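Local coordinates for RNA polymerase II subunit B1 CTD phosphatase RTR1 (Saccharomyces cerevisiae, PDB 5C2Y), which dephosphorylates the C-terminal domain of the largest RNA polymerase II subunit and regulates the polymerase as its phosphorylation pattern changes during transcription, at residues F20-L26 against T141-F146; G79-C83 against T161-E165. One frame throughout, in Å; residues are numbered along the deposited sequence.

Contact 1 (F20-L26 against T141-F146)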
loop_
_atom_site.group_PDB
_atom_site.type_symbol
_atom_site.label_atom_id
_atom_site.label_comp_id
_atom_site.label_asym_id
_atom_site.label_seq_id
_atom_site.Cartn_x
_atom_site.Cartn_y
_atom_site.Cartn_z
ATOM N N PHE A 20 3.893 -9.508 19.514
ATOM C CA PHE A 20 4.361 -8.289 20.170
ATOM C C PHE A 20 3.242 -7.538 20.890
ATOM O O PHE A 20 3.318 -6.314 21.070
ATOM C CB PHE A 20 5.030 -7.349 19.165
ATOM C CG PHE A 20 5.977 -8.035 18.212
ATOM C CD1 PHE A 20 7.314 -8.206 18.537
ATOM C CD2 PHE A 20 5.531 -8.482 16.973
ATOM C CE1 PHE A 20 8.181 -8.813 17.651
ATOM C CE2 PHE A 20 6.399 -9.090 16.087
ATOM C CZ PHE A 20 7.723 -9.252 16.425
ATOM N N GLN A 21 2.217 -8.274 21.312
ATOM C CA GLN A 21 1.136 -7.710 22.115
ATOM C C GLN A 21 1.513 -7.671 23.599
ATOM O O GLN A 21 0.647 -7.591 24.477
ATOM C CB GLN A 21 -0.139 -8.515 21.918
ATOM C CG GLN A 21 -0.471 -8.752 20.463
ATOM C CD GLN A 21 -0.886 -7.483 19.752
ATOM O OE1 GLN A 21 -1.764 -6.756 20.221
ATOM N NE2 GLN A 21 -0.248 -7.203 18.616
ATOM N N LYS A 22 2.813 -7.727 23.859
ATOM C CA LYS A 22 3.359 -7.650 25.204
ATOM C C LYS A 22 3.667 -6.204 25.587
ATOM O O LYS A 22 3.443 -5.797 26.720
ATOM C CB LYS A 22 4.628 -8.508 25.311
ATOM C CG LYS A 22 5.285 -8.509 26.685
ATOM C CD LYS A 22 4.339 -9.064 27.749
ATOM C CE LYS A 22 5.073 -9.344 29.065
ATOM N NZ LYS A 22 5.640 -8.099 29.658
ATOM N N HIS A 23 4.191 -5.425 24.649
ATOM C CA HIS A 23 4.565 -4.057 24.976
ATOM C C HIS A 23 3.967 -3.022 24.032
ATOM O O HIS A 23 3.693 -3.305 22.876
ATOM C CB HIS A 23 6.085 -3.918 24.987
ATOM C CG HIS A 23 6.752 -4.625 26.128
ATOM N ND1 HIS A 23 6.696 -4.162 27.427
ATOM C CD2 HIS A 23 7.494 -5.758 26.164
ATOM C CE1 HIS A 23 7.374 -4.981 28.212
ATOM N NE2 HIS A 23 7.867 -5.957 27.473
ATOM N N ARG A 24 3.758 -1.819 24.551
ATOM C CA ARG A 24 3.369 -0.689 23.732
ATOM C C ARG A 24 4.524 -0.304 22.812
ATOM O O ARG A 24 4.312 0.038 21.643
ATOM C CB ARG A 24 2.969 0.508 24.605
ATOM C CG ARG A 24 1.484 0.574 24.931
ATOM C CD ARG A 24 1.085 1.851 25.671
ATOM N NE ARG A 24 1.149 3.039 24.831
ATOM C CZ ARG A 24 2.109 3.956 24.911
ATOM N NH1 ARG A 24 3.091 3.821 25.801
ATOM N NH2 ARG A 24 2.084 5.014 24.105
ATOM N N GLN A 25 5.745 -0.371 23.340
ATOM C CA GLN A 25 6.915 0.152 22.644
ATOM C C GLN A 25 7.816 -0.911 22.017
ATOM O O GLN A 25 8.502 -1.663 22.722
ATOM C CB GLN A 25 7.742 0.993 23.596
ATOM C CG GLN A 25 8.952 1.601 22.965
ATOM C CD GLN A 25 8.580 2.574 21.899
ATOM O OE1 GLN A 25 7.769 3.471 22.129
ATOM N NE2 GLN A 25 9.159 2.407 20.712
ATOM N N LEU A 26 7.832 -0.928 20.681
ATOM C CA LEU A 26 8.632 -1.860 19.892
ATOM C C LEU A 26 10.108 -1.481 19.800
ATOM O O LEU A 26 10.454 -0.311 19.743
ATOM C CB LEU A 26 8.078 -1.965 18.471
ATOM C CG LEU A 26 6.723 -2.603 18.202
ATOM C CD1 LEU A 26 6.348 -2.319 16.769
ATOM C CD2 LEU A 26 6.739 -4.092 18.474
ATOM N N THR A 141 4.485 4.148 18.763
ATOM C CA THR A 141 4.122 3.349 19.928
ATOM C C THR A 141 2.665 2.931 19.947
ATOM O O THR A 141 1.768 3.761 19.807
ATOM C CB THR A 141 4.381 4.091 21.235
ATOM O OG1 THR A 141 5.686 4.681 21.220
ATOM C CG2 THR A 141 4.276 3.123 22.390
ATOM N N GLY A 142 2.432 1.638 20.119
ATOM C CA GLY A 142 1.086 1.145 20.268
ATOM C C GLY A 142 0.290 0.836 19.019
ATOM O O GLY A 142 -0.705 0.117 19.128
ATOM N N VAL A 143 0.698 1.332 17.843
ATOM C CA VAL A 143 -0.120 1.140 16.627
ATOM C C VAL A 143 -0.263 -0.311 16.203
ATOM O O VAL A 143 -0.959 -0.595 15.240
ATOM C CB VAL A 143 0.421 1.889 15.381
ATOM C CG1 VAL A 143 0.582 3.380 15.653
ATOM C CG2 VAL A 143 1.707 1.256 14.879
ATOM N N HIS A 144 0.391 -1.224 16.914
ATOM C CA HIS A 144 0.366 -2.636 16.554
ATOM C C HIS A 144 -0.504 -3.440 17.513
ATOM O O HIS A 144 -0.723 -4.640 17.312
ATOM C CB HIS A 144 1.780 -3.197 16.556
ATOM C CG HIS A 144 2.423 -3.162 17.902
ATOM N ND1 HIS A 144 3.108 -2.060 18.372
ATOM C CD2 HIS A 144 2.458 -4.079 18.897
ATOM C CE1 HIS A 144 3.553 -2.311 19.590
ATOM N NE2 HIS A 144 3.172 -3.529 19.929
ATOM N N LEU A 145 -0.996 -2.768 18.551
ATOM C CA LEU A 145 -1.766 -3.418 19.608
ATOM C C LEU A 145 -3.228 -3.629 19.221
ATOM O O LEU A 145 -3.922 -2.687 18.806
ATOM C CB LEU A 145 -1.674 -2.600 20.896
ATOM C CG LEU A 145 -0.269 -2.526 21.501
ATOM C CD1 LEU A 145 -0.188 -1.474 22.596
ATOM C CD2 LEU A 145 0.175 -3.896 22.015
ATOM N N PHE A 146 -3.673 -4.878 19.373
ATOM C CA PHE A 146 -5.039 -5.298 19.056
ATOM C C PHE A 146 -6.068 -4.501 19.830
ATOM O O PHE A 146 -6.921 -3.855 19.242
ATOM C CB PHE A 146 -5.228 -6.786 19.339
ATOM C CG PHE A 146 -4.457 -7.672 18.421
ATOM C CD1 PHE A 146 -3.816 -7.146 17.316
ATOM C CD2 PHE A 146 -4.376 -9.033 18.661
ATOM C CE1 PHE A 146 -3.105 -7.957 16.468
ATOM C CE2 PHE A 146 -3.666 -9.861 17.810
ATOM C CZ PHE A 146 -3.029 -9.322 16.708
#
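R24 and G142 bring two irregular chain segments together: their CA atoms lie 4.5 Å apart, G142 N donates to R24 O, and a type I turn from G142 to L145 presents H144 to the 20-26 loop. The buried imidazole of H144 is met at edge and face. H144 NE2 shares its N-H between H23 O, in a bent hydrogen bond of 3.0 Å (N-H...O 135°) near the ring plane, and, weakly, F20 O. The torsion that places CG between backbone N and carbonyl carbon (chi1 63°) raises the ring toward these carbonyls. L26 CD2 makes a CH-pi contact over one face, 4.0 Å from the H144 ring centroid, while L145 CG, from the same segment as H144, lies over the rim of the opposite face.

The Q21 amide bonds at both ends to the backbone of 144-146. Q21 OE1 accepts from F146 N at 2.8 Å, nearly straight (N-H...O 174°), and Q21 NE2 donates to H144 O at 2.9 Å, from above its carbonyl plane. This pairing fixes the amide's rotation and lays it over the F146 ring, with planes 23° apart and CD above the ring centre. At the far end T141 OG1 donates to Q25 OE1, and T141 CG2 sits over one face of the R24 guanidinium.

Helix 9-17 meets H144 and F146 through L17, whose carbonyl also receives Q21 NE2; helix 28-42 packs against F20 and L26, its I34 touching both.

Contact 2 (G79-C83 against T161-E165); sequences GYPLC and TLFEE. With ZN (zinc ion), chain C.
Y80 reaches E164 across a wide gap between backbones; even the closest CA pair, L82 and L162, is 11.1 Å apart, so long side chains must span the distance. The Y80 side chain leaves a type I turn, Y80 to C83, with CB directed at the 161-165 segment. CG lies anti to the backbone N (chi1 -166°), which extends the ring outward. Along that ring the inner carbons meet nothing of the opposite segment; CE2 and CZ are the first to approach it, with E164 OE1 at the ring edge and in its plane. At the tip, Y80 OH donates a hydrogen bond to E164 OE1 at 2.7 Å. The hydroxyl meets this oxygen on its syn side, 16° out of the carboxylate plane, and the ring and carboxylate planes differ by 37°.

Apolar groups flank the bond: L162 CD1 lies 3.9 Å from Y80 OH, and L82 CD1 lies 3.8 Å from E164 OE1. The two leucines themselves only brush, L82 CD1 to L162 CD1 at 4.3 Å. At the other end of the turn C83 SG binds the zinc ion at 2.2 Å, with C78, C117 and H121 completing the site; the Y80 ring also meets that of H121, placing the Y80-E164 bond beside the zinc site.

L162 occupies the N-cap of helix 163-170 and E164 lies in its first turn, so the bond meets the start of that helix. Helix 50-56 touches Y80 and L82 through L53 and L162 and E164 through E50, while C124 of helix 119-129 touches both Y80 and E164.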
loop_
_atom_site.group_PDB
_atom_site.type_symbol
_atom_site.label_atom_id
_atom_site.label_comp_id
_atom_site.label_asym_id
_atom_site.label_seq_id
_atom_site.Cartn_x
_atom_site.Cartn_y
_atom_site.Cartn_z
ATOM N N GLY A 79 1.789 -2.358 -9.017
ATOM C CA GLY A 79 2.351 -1.830 -7.786
ATOM C C GLY A 79 1.337 -1.615 -6.682
ATOM O O GLY A 79 1.665 -1.757 -5.496
ATOM N N TYR A 80 0.104 -1.277 -7.065
ATOM C CA TYR A 80 -0.950 -0.934 -6.109
ATOM C C TYR A 80 -1.438 -2.195 -5.407
ATOM O O TYR A 80 -1.812 -3.157 -6.074
ATOM C CB TYR A 80 -2.096 -0.233 -6.844
ATOM C CG TYR A 80 -3.131 0.490 -5.990
ATOM C CD1 TYR A 80 -2.752 1.345 -4.967
ATOM C CD2 TYR A 80 -4.483 0.361 -6.258
ATOM C CE1 TYR A 80 -3.691 2.032 -4.225
ATOM C CE2 TYR A 80 -5.428 1.033 -5.521
ATOM C CZ TYR A 80 -5.028 1.867 -4.509
ATOM O OH TYR A 80 -5.982 2.538 -3.782
ATOM N N PRO A 81 -1.452 -2.204 -4.063
ATOM C CA PRO A 81 -1.730 -3.490 -3.399
ATOM C C PRO A 81 -3.148 -4.059 -3.576
ATOM O O PRO A 81 -3.349 -5.217 -3.211
ATOM C CB PRO A 81 -1.458 -3.186 -1.915
ATOM C CG PRO A 81 -0.483 -2.068 -1.932
ATOM C CD PRO A 81 -0.895 -1.217 -3.127
ATOM N N LEU A 82 -4.095 -3.303 -4.131
ATOM C CA LEU A 82 -5.449 -3.835 -4.318
ATOM C C LEU A 82 -5.572 -4.557 -5.648
ATOM O O LEU A 82 -6.561 -5.237 -5.887
ATOM C CB LEU A 82 -6.503 -2.723 -4.231
ATOM C CG LEU A 82 -6.829 -2.051 -2.884
ATOM C CD1 LEU A 82 -7.627 -0.780 -3.060
ATOM C CD2 LEU A 82 -7.581 -2.972 -1.969
ATOM N N CYS A 83 -4.566 -4.421 -6.509
ATOM C CA CYS A 83 -4.645 -4.933 -7.878
ATOM C C CYS A 83 -3.907 -6.236 -8.069
ATOM O O CYS A 83 -2.747 -6.348 -7.689
ATOM C CB CYS A 83 -4.079 -3.919 -8.864
ATOM S SG CYS A 83 -4.161 -4.480 -10.577
ATOM N N THR A 161 -6.651 8.500 3.069
ATOM C CA THR A 161 -7.794 8.600 2.170
ATOM C C THR A 161 -7.406 8.030 0.811
ATOM O O THR A 161 -6.401 8.440 0.232
ATOM C CB THR A 161 -8.259 10.065 1.975
ATOM O OG1 THR A 161 -8.793 10.589 3.199
ATOM C CG2 THR A 161 -9.306 10.144 0.903
ATOM N N LEU A 162 -8.184 7.096 0.287
ATOM C CA LEU A 162 -7.836 6.513 -1.000
ATOM C C LEU A 162 -8.299 7.422 -2.121
ATOM O O LEU A 162 -9.281 8.141 -1.974
ATOM C CB LEU A 162 -8.450 5.118 -1.168
ATOM C CG LEU A 162 -8.092 4.089 -0.103
ATOM C CD1 LEU A 162 -8.356 2.705 -0.638
ATOM C CD2 LEU A 162 -6.644 4.247 0.316
ATOM N N PHE A 163 -7.592 7.383 -3.245
ATOM C CA PHE A 163 -7.921 8.255 -4.359
ATOM C C PHE A 163 -9.334 7.951 -4.785
ATOM O O PHE A 163 -10.137 8.860 -5.016
ATOM C CB PHE A 163 -6.940 8.069 -5.510
ATOM C CG PHE A 163 -7.201 8.960 -6.688
ATOM C CD1 PHE A 163 -7.639 10.254 -6.517
ATOM C CD2 PHE A 163 -6.970 8.510 -7.977
ATOM C CE1 PHE A 163 -7.863 11.069 -7.616
ATOM C CE2 PHE A 163 -7.190 9.320 -9.069
ATOM C CZ PHE A 163 -7.633 10.594 -8.889
ATOM N N GLU A 164 -9.659 6.668 -4.834
ATOM C CA GLU A 164 -10.957 6.272 -5.346
ATOM C C GLU A 164 -12.071 6.601 -4.351
ATOM O O GLU A 164 -13.234 6.552 -4.706
ATOM C CB GLU A 164 -10.960 4.782 -5.732
ATOM C CG GLU A 164 -10.480 3.825 -4.664
ATOM C CD GLU A 164 -8.962 3.666 -4.594
ATOM O OE1 GLU A 164 -8.468 2.532 -4.796
ATOM O OE2 GLU A 164 -8.273 4.668 -4.298
ATOM N N GLU A 165 -11.723 6.981 -3.125
ATOM C CA GLU A 165 -12.719 7.518 -2.199
ATOM C C GLU A 165 -13.093 8.934 -2.595
ATOM O O GLU A 165 -14.233 9.347 -2.431
ATOM C CB GLU A 165 -12.213 7.518 -0.757
ATOM C CG GLU A 165 -11.960 6.148 -0.178
ATOM C CD GLU A 165 -11.511 6.184 1.290
ATOM O OE1 GLU A 165 -11.056 7.240 1.762
ATOM O OE2 GLU A 165 -11.596 5.137 1.969
HETATM ZN ZN ZN C . -3.490 -2.502 -11.309
#

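Contacts 1 and 2 are separate regions of one helical, strand-free chain, their centres about 27 Å apart and their nearest atoms about 15 Å apart. The centre of contact 1 is about 21 Å, and that of contact 2 about 7 Å, from the centre of the chain. Along the sequence their segments alternate: 20-26, 79-83, 141-146, 161-165. The later pair is separated by a short connection that includes helix 151-157, whereas the first two are separated by helices 28-42, 50-56 and 62-74. Contact 1 therefore ties the N-terminal region to the chain beyond helix 119-129, and contact 2 joins the zinc-binding loop to the start of helix 163-170.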